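Local atomic coordinates of (S)-imine reductase (Streptomyces sp. GF3546, PDB entry 4OQY), a protein that reduces imines to amines with S selectivity, using NADPH as its likely hydride donor. Residues 172-175 with 176-180. Residues are numbered along the deposited sequence; the frame is centred on the assembly and turned at random.
Sequences QMTI and FWTTM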
loop_
_atom_site.group_PDB
_atom_site.type_symbol
_atom_site.label_atom_id
_atom_site.label_comp_id
_atom_site.label_asym_id
_atom_site.label_seq_id
_atom_site.Cartn_x
_atom_site.Cartn_y
_atom_site.Cartn_z
ATOM N N GLN B 172 -8.018 -5.654 6.762
ATOM C CA GLN B 172 -7.682 -4.231 6.768
ATOM C C GLN B 172 -6.261 -3.989 7.293
ATOM O O GLN B 172 -5.507 -3.227 6.709
ATOM C CB GLN B 172 -8.739 -3.444 7.571
ATOM C CG GLN B 172 -8.399 -2.003 7.901
ATOM C CD GLN B 172 -9.519 -1.285 8.657
ATOM O OE1 GLN B 172 -10.707 -1.631 8.554
ATOM N NE2 GLN B 172 -9.139 -0.255 9.412
ATOM N N MET B 173 -5.881 -4.673 8.371
ATOM C CA MET B 173 -4.573 -4.464 8.963
ATOM C C MET B 173 -3.478 -5.095 8.105
ATOM O O MET B 173 -2.371 -4.591 8.095
ATOM C CB MET B 173 -4.545 -4.928 10.418
ATOM C CG MET B 173 -5.498 -4.153 11.326
ATOM S SD MET B 173 -5.475 -2.368 11.102
ATOM C CE MET B 173 -3.854 -2.063 11.811
ATOM N N THR B 174 -3.798 -6.141 7.338
ATOM C CA THR B 174 -2.846 -6.709 6.375
ATOM C C THR B 174 -2.380 -5.659 5.354
ATOM O O THR B 174 -1.179 -5.440 5.124
ATOM C CB THR B 174 -3.472 -7.918 5.614
ATOM O OG1 THR B 174 -3.894 -8.925 6.543
ATOM C CG2 THR B 174 -2.494 -8.506 4.629
ATOM N N ILE B 175 -3.352 -5.006 4.751
ATOM C CA ILE B 175 -3.089 -3.951 3.797
ATOM C C ILE B 175 -2.409 -2.758 4.462
ATOM O O ILE B 175 -1.457 -2.203 3.911
ATOM C CB ILE B 175 -4.394 -3.517 3.121
ATOM C CG1 ILE B 175 -4.924 -4.670 2.271
ATOM C CG2 ILE B 175 -4.188 -2.252 2.295
ATOM C CD1 ILE B 175 -6.361 -4.491 1.822
ATOM N N PHE B 176 -2.886 -2.355 5.636
ATOM C CA PHE B 176 -2.329 -1.189 6.320
ATOM C C PHE B 176 -0.859 -1.357 6.672
ATOM O O PHE B 176 -0.035 -0.520 6.313
ATOM C CB PHE B 176 -3.074 -0.884 7.599
ATOM C CG PHE B 176 -2.588 0.338 8.263
ATOM C CD1 PHE B 176 -2.977 1.581 7.778
ATOM C CD2 PHE B 176 -1.728 0.286 9.328
ATOM C CE1 PHE B 176 -2.514 2.738 8.363
ATOM C CE2 PHE B 176 -1.280 1.456 9.927
ATOM C CZ PHE B 176 -1.669 2.675 9.440
ATOM N N TRP B 177 -0.523 -2.461 7.355
ATOM C CA TRP B 177 0.860 -2.663 7.790
ATOM C C TRP B 177 1.814 -2.934 6.627
ATOM O O TRP B 177 2.943 -2.460 6.628
ATOM C CB TRP B 177 0.972 -3.782 8.816
ATOM C CG TRP B 177 0.321 -3.504 10.135
ATOM C CD1 TRP B 177 -0.597 -4.288 10.748
ATOM C CD2 TRP B 177 0.545 -2.384 11.022
ATOM N NE1 TRP B 177 -0.970 -3.740 11.946
ATOM C CE2 TRP B 177 -0.286 -2.570 12.141
ATOM C CE3 TRP B 177 1.386 -1.270 10.992
ATOM C CZ2 TRP B 177 -0.312 -1.678 13.216
ATOM C CZ3 TRP B 177 1.362 -0.389 12.056
ATOM C CH2 TRP B 177 0.515 -0.597 13.154
ATOM N N THR B 178 1.357 -3.699 5.647
ATOM C CA THR B 178 2.175 -3.971 4.487
ATOM C C THR B 178 2.469 -2.681 3.714
ATOM O O THR B 178 3.590 -2.446 3.287
ATOM C CB THR B 178 1.540 -5.058 3.596
ATOM O OG1 THR B 178 1.249 -6.210 4.397
ATOM C CG2 THR B 178 2.482 -5.459 2.509
ATOM N N THR B 179 1.466 -1.838 3.551
ATOM C CA THR B 179 1.649 -0.603 2.829
ATOM C C THR B 179 2.563 0.318 3.610
ATOM O O THR B 179 3.469 0.935 3.053
ATOM C CB THR B 179 0.303 0.070 2.595
ATOM O OG1 THR B 179 -0.532 -0.835 1.880
ATOM C CG2 THR B 179 0.474 1.338 1.800
ATOM N N MET B 180 2.343 0.366 4.915
ATOM C CA MET B 180 3.196 1.148 5.775
ATOM C C MET B 180 4.661 0.720 5.633
ATOM O O MET B 180 5.542 1.561 5.518
ATOM C CB MET B 180 2.743 1.056 7.230
ATOM C CG MET B 180 3.766 1.600 8.205
ATOM S SD MET B 180 3.126 1.908 9.869
ATOM C CE MET B 180 4.394 1.186 10.863
#
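M173 folds its thioether back against W177 one turn further along helix 163-192. Bends at chi2 (-45°) and chi3 (-71°) bring the terminal methyl against the NE1-CE2 side of the indole, where CE sits 3.3 Å from W177 NE1 and 3.6 Å from W177 CE2; the sulfur stands farther off and approaches the five-membered ring obliquely, a Met-aromatic contact. The same methyl touches F176 CD2 more loosely, at 4.0 Å, and M173 is the one partly exposed residue in an otherwise buried group. Much tighter is the threonine side of the helix. T178 OG1 donates to T174 O at 2.6 Å and T179 OG1 to I175 O at 2.6 Å, so each carbonyl takes a hydroxyl and the usual i to i+4 amide from opposite faces of its plane. This long helix carries the chain from the Rossmann domain into the helical C-terminal domain, and here it packs on the second subunit. W177 NE1 donates a hydrogen bond to S240 OG of that subunit, whose F265 and F278 meet the indole edge-to-face. An alanine in place of W177 is likely to leave the M173 methyl without its aromatic neighbour and open a gap at the subunit interface.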